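Local coordinates for protein Aln2 (Streptomyces sp. CM020, PDB 6P7L) that probably takes part in biosynthesis of the polyketide antibiotic alnumycin, as a noncanonical member of the NTF2-like superfamily with a SnoaL-like fold, at residues F56-F69 / T78-A91. Numbering follows the deposited sequence.
Sequences FGGFAATFVAGAEF and TGPEAIEAGARAAA
Helix 80-90 crosses the short helix 56-60 with the two directions 137° apart, more antiparallel than parallel, and axes 8.6 Å apart at closest; just before helix 80-90, G79 N gives a nearly straight 2.8 Å hydrogen bond to A67 O. A60 sits where the helices meet, its CB 3.4 Å from both P80 O and E84 CB. Beyond it, F56 lays one ring face over the helix backbone: R88 CA stands 3.9 Å from the ring centroid, almost on the normal, a CH-pi contact, and A91 CB touches F56 CZ. With chi1 at -176° and its chain extended beyond CG, E84 lies along F56 O and brings OE1 to G57 CA; a water joins OE1 to G57 O. R88 makes an intrahelical salt bridge to E84, NH1 meeting the anti lone pair of OE2 and NH2 the same oxygen out of the carboxylate plane, which holds the guanidinium with one face over F56 CB. In this SnoaL-like, NTF2-type fold, helices pack on a strongly curved sheet, and I83 reaches in among F59, F63, A67 and F69, its CD1 3.6 Å from F63 CD2 and CG2 over one F63 ring face, offset toward the rim. A87 follows one turn on, against F56 and F59. P80 lays CG 3.3 Å from V64 O, just before the chain turns at A65-G66.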
loop_
_atom_site.group_PDB
_atom_site.type_symbol
_atom_site.label_atom_id
_atom_site.label_comp_id
_atom_site.label_asym_id
_atom_site.label_seq_id
_atom_site.Cartn_x
_atom_site.Cartn_y
_atom_site.Cartn_z
ATOM N N PHE A 56 -5.680 -17.481 -13.987
ATOM C CA PHE A 56 -7.079 -17.285 -13.628
ATOM C C PHE A 56 -7.625 -18.512 -12.919
ATOM O O PHE A 56 -8.448 -18.380 -12.015
ATOM C CB PHE A 56 -7.917 -16.934 -14.860
ATOM C CG PHE A 56 -7.479 -15.661 -15.530
ATOM C CD1 PHE A 56 -7.640 -14.427 -14.905
ATOM C CD2 PHE A 56 -6.862 -15.698 -16.766
ATOM C CE1 PHE A 56 -7.208 -13.268 -15.523
ATOM C CE2 PHE A 56 -6.436 -14.531 -17.363
ATOM C CZ PHE A 56 -6.615 -13.325 -16.720
ATOM N N GLY A 57 -7.142 -19.701 -13.273
ATOM C CA GLY A 57 -7.560 -20.898 -12.553
ATOM C C GLY A 57 -7.084 -20.889 -11.110
ATOM O O GLY A 57 -7.849 -21.188 -10.182
ATOM N N GLY A 58 -5.824 -20.505 -10.896
ATOM C CA GLY A 58 -5.309 -20.414 -9.542
ATOM C C GLY A 58 -5.987 -19.323 -8.736
ATOM O O GLY A 58 -6.189 -19.474 -7.530
ATOM N N PHE A 59 -6.304 -18.188 -9.375
ATOM C CA PHE A 59 -7.080 -17.146 -8.710
ATOM C C PHE A 59 -8.434 -17.681 -8.258
ATOM O O PHE A 59 -8.834 -17.523 -7.097
ATOM C CB PHE A 59 -7.261 -15.965 -9.655
ATOM C CG PHE A 59 -8.276 -14.961 -9.185
ATOM C CD1 PHE A 59 -7.979 -14.078 -8.145
ATOM C CD2 PHE A 59 -9.530 -14.916 -9.760
ATOM C CE1 PHE A 59 -8.896 -13.181 -7.731
ATOM C CE2 PHE A 59 -10.459 -14.004 -9.330
ATOM C CZ PHE A 59 -10.159 -13.139 -8.321
ATOM N N ALA A 60 -9.147 -18.340 -9.165
ATOM C CA ALA A 60 -10.479 -18.828 -8.831
ATOM C C ALA A 60 -10.425 -19.938 -7.784
ATOM O O ALA A 60 -11.359 -20.101 -6.995
ATOM C CB ALA A 60 -11.184 -19.331 -10.090
ATOM N N ALA A 61 -9.352 -20.714 -7.760
ATOM C CA ALA A 61 -9.233 -21.805 -6.793
ATOM C C ALA A 61 -9.113 -21.299 -5.366
ATOM O O ALA A 61 -9.282 -22.086 -4.416
ATOM C CB ALA A 61 -8.016 -22.672 -7.147
ATOM N N THR A 62 -8.823 -20.012 -5.190
ATOM C CA THR A 62 -8.801 -19.469 -3.844
ATOM C C THR A 62 -10.203 -19.234 -3.298
ATOM O O THR A 62 -10.344 -18.967 -2.093
ATOM C CB THR A 62 -8.031 -18.138 -3.754
ATOM O OG1 THR A 62 -8.735 -17.086 -4.438
ATOM C CG2 THR A 62 -6.595 -18.267 -4.262
ATOM N N PHE A 63 -11.238 -19.362 -4.145
ATOM C CA PHE A 63 -12.620 -19.186 -3.716
ATOM C C PHE A 63 -13.239 -20.534 -3.349
ATOM O O PHE A 63 -12.906 -21.569 -3.925
ATOM C CB PHE A 63 -13.468 -18.520 -4.825
ATOM C CG PHE A 63 -13.185 -17.063 -5.000
ATOM C CD1 PHE A 63 -12.053 -16.642 -5.688
ATOM C CD2 PHE A 63 -14.044 -16.109 -4.488
ATOM C CE1 PHE A 63 -11.772 -15.307 -5.815
ATOM C CE2 PHE A 63 -13.754 -14.755 -4.628
ATOM C CZ PHE A 63 -12.613 -14.382 -5.273
ATOM N N VAL A 64 -14.132 -20.521 -2.353
ATOM C CA VAL A 64 -14.836 -21.740 -1.962
ATOM C C VAL A 64 -16.015 -22.019 -2.887
ATOM O O VAL A 64 -16.493 -21.160 -3.624
ATOM C CB VAL A 64 -15.295 -21.679 -0.495
ATOM C CG1 VAL A 64 -14.107 -21.458 0.406
ATOM C CG2 VAL A 64 -16.380 -20.628 -0.311
ATOM N N ALA A 65 -16.504 -23.256 -2.824
ATOM C CA ALA A 65 -17.712 -23.608 -3.555
ATOM C C ALA A 65 -18.848 -22.668 -3.154
ATOM O O ALA A 65 -19.004 -22.322 -1.981
ATOM C CB ALA A 65 -18.115 -25.051 -3.279
ATOM N N GLY A 66 -19.630 -22.236 -4.131
ATOM C CA GLY A 66 -20.714 -21.306 -3.845
ATOM C C GLY A 66 -20.310 -19.897 -3.455
ATOM O O GLY A 66 -21.190 -19.113 -3.078
ATOM N N ALA A 67 -19.033 -19.530 -3.584
ATOM C CA ALA A 67 -18.606 -18.159 -3.284
ATOM C C ALA A 67 -19.369 -17.165 -4.157
ATOM O O ALA A 67 -19.735 -17.454 -5.294
ATOM C CB ALA A 67 -17.110 -17.992 -3.512
ATOM N N GLU A 68 -19.669 -16.004 -3.596
ATOM C CA GLU A 68 -20.407 -14.969 -4.311
ATOM C C GLU A 68 -19.463 -13.823 -4.625
ATOM O O GLU A 68 -18.788 -13.309 -3.724
ATOM C CB GLU A 68 -21.585 -14.455 -3.491
ATOM C CG GLU A 68 -22.923 -15.071 -3.840
ATOM C CD GLU A 68 -23.977 -14.803 -2.778
ATOM O OE1 GLU A 68 -24.712 -15.746 -2.419
ATOM O OE2 GLU A 68 -24.067 -13.649 -2.306
ATOM N N PHE A 69 -19.402 -13.441 -5.901
ATOM C CA PHE A 69 -18.551 -12.356 -6.372
ATOM C C PHE A 69 -19.468 -11.316 -6.989
ATOM O O PHE A 69 -19.984 -11.530 -8.094
ATOM C CB PHE A 69 -17.526 -12.867 -7.388
ATOM C CG PHE A 69 -16.393 -11.925 -7.640
ATOM C CD1 PHE A 69 -16.618 -10.665 -8.153
ATOM C CD2 PHE A 69 -15.081 -12.308 -7.383
ATOM C CE1 PHE A 69 -15.564 -9.792 -8.387
ATOM C CE2 PHE A 69 -14.044 -11.435 -7.631
ATOM C CZ PHE A 69 -14.276 -10.190 -8.117
ATOM N N THR A 78 -21.487 -16.661 -9.186
ATOM C CA THR A 78 -21.614 -17.631 -8.104
ATOM C C THR A 78 -20.775 -18.856 -8.432
ATOM O O THR A 78 -21.000 -19.528 -9.446
ATOM C CB THR A 78 -23.066 -18.034 -7.866
ATOM O OG1 THR A 78 -23.827 -16.843 -7.680
ATOM C CG2 THR A 78 -23.182 -18.909 -6.628
ATOM N N GLY A 79 -19.858 -19.167 -7.534
ATOM C CA GLY A 79 -19.029 -20.336 -7.654
ATOM C C GLY A 79 -17.709 -20.054 -8.335
ATOM O O GLY A 79 -17.580 -19.154 -9.165
ATOM N N PRO A 80 -16.692 -20.841 -7.989
ATOM C CA PRO A 80 -15.347 -20.552 -8.519
ATOM C C PRO A 80 -15.254 -20.670 -10.030
ATOM O O PRO A 80 -14.483 -19.923 -10.639
ATOM C CB PRO A 80 -14.439 -21.587 -7.809
ATOM C CG PRO A 80 -15.179 -21.980 -6.583
ATOM C CD PRO A 80 -16.669 -21.853 -6.908
ATOM N N GLU A 81 -15.992 -21.594 -10.661
ATOM C CA GLU A 81 -15.920 -21.708 -12.123
ATOM C C GLU A 81 -16.438 -20.439 -12.801
ATOM O O GLU A 81 -15.842 -19.953 -13.779
ATOM C CB GLU A 81 -16.654 -22.955 -12.598
ATOM C CG GLU A 81 -15.928 -24.241 -12.132
ATOM C CD GLU A 81 -16.401 -25.507 -12.768
ATOM O OE1 GLU A 81 -17.350 -25.448 -13.564
ATOM O OE2 GLU A 81 -15.805 -26.579 -12.461
ATOM N N ALA A 82 -17.557 -19.898 -12.317
ATOM C CA ALA A 82 -18.068 -18.651 -12.880
ATOM C C ALA A 82 -17.101 -17.503 -12.601
ATOM O O ALA A 82 -16.927 -16.607 -13.431
ATOM C CB ALA A 82 -19.454 -18.325 -12.303
ATOM N N ILE A 83 -16.478 -17.507 -11.426
ATOM C CA ILE A 83 -15.529 -16.458 -11.079
ATOM C C ILE A 83 -14.300 -16.534 -11.981
ATOM O O ILE A 83 -13.772 -15.499 -12.436
ATOM C CB ILE A 83 -15.173 -16.582 -9.585
ATOM C CG1 ILE A 83 -16.401 -16.232 -8.712
ATOM C CG2 ILE A 83 -14.028 -15.675 -9.193
ATOM C CD1 ILE A 83 -16.277 -16.609 -7.248
ATOM N N GLU A 84 -13.824 -17.748 -12.273
ATOM C CA GLU A 84 -12.703 -17.863 -13.204
ATOM C C GLU A 84 -13.078 -17.306 -14.575
ATOM O O GLU A 84 -12.317 -16.540 -15.190
ATOM C CB GLU A 84 -12.231 -19.318 -13.354
ATOM C CG GLU A 84 -11.015 -19.404 -14.245
ATOM C CD GLU A 84 -10.598 -20.837 -14.622
ATOM O OE1 GLU A 84 -10.631 -21.717 -13.728
ATOM O OE2 GLU A 84 -10.208 -21.060 -15.797
ATOM N N ALA A 85 -14.238 -17.715 -15.096
ATOM C CA ALA A 85 -14.658 -17.238 -16.402
ATOM C C ALA A 85 -14.809 -15.712 -16.412
ATOM O O ALA A 85 -14.453 -15.044 -17.398
ATOM C CB ALA A 85 -15.977 -17.913 -16.792
ATOM N N GLY A 86 -15.377 -15.142 -15.350
ATOM C CA GLY A 86 -15.543 -13.693 -15.305
ATOM C C GLY A 86 -14.221 -12.949 -15.236
ATOM O O GLY A 86 -14.044 -11.882 -15.856
ATOM N N ALA A 87 -13.278 -13.485 -14.464
ATOM C CA ALA A 87 -11.973 -12.858 -14.343
ATOM C C ALA A 87 -11.222 -12.886 -15.666
ATOM O O ALA A 87 -10.604 -11.886 -16.062
ATOM C CB ALA A 87 -11.157 -13.546 -13.247
ATOM N N ARG A 88 -11.256 -14.025 -16.360
ATOM C CA ARG A 88 -10.617 -14.112 -17.665
ATOM C C ARG A 88 -11.252 -13.135 -18.650
ATOM O O ARG A 88 -10.546 -12.441 -19.396
ATOM C CB ARG A 88 -10.718 -15.552 -18.181
ATOM C CG ARG A 88 -10.112 -15.746 -19.531
ATOM C CD ARG A 88 -10.084 -17.244 -19.889
ATOM N NE ARG A 88 -9.057 -17.973 -19.151
ATOM C CZ ARG A 88 -9.301 -18.836 -18.171
ATOM N NH1 ARG A 88 -10.546 -19.091 -17.806
ATOM N NH2 ARG A 88 -8.294 -19.452 -17.567
ATOM N N ALA A 89 -12.587 -13.076 -18.666
ATOM C CA ALA A 89 -13.278 -12.188 -19.592
ATOM C C ALA A 89 -12.925 -10.737 -19.292
ATOM O O ALA A 89 -12.653 -9.952 -20.200
ATOM C CB ALA A 89 -14.787 -12.424 -19.506
ATOM N N ALA A 90 -12.923 -10.367 -18.007
ATOM C CA ALA A 90 -12.649 -8.983 -17.624
ATOM C C ALA A 90 -11.242 -8.557 -17.995
ATOM O O ALA A 90 -10.995 -7.369 -18.256
ATOM C CB ALA A 90 -12.868 -8.789 -16.125
ATOM N N ALA A 91 -10.301 -9.499 -17.969
ATOM C CA ALA A 91 -8.912 -9.193 -18.294
ATOM C C ALA A 91 -8.763 -8.764 -19.743
ATOM O O ALA A 91 -7.746 -8.181 -20.116
ATOM C CB ALA A 91 -8.018 -10.392 -17.984
HETATM O O HOH W 1 -9.468 -23.083 -11.266
#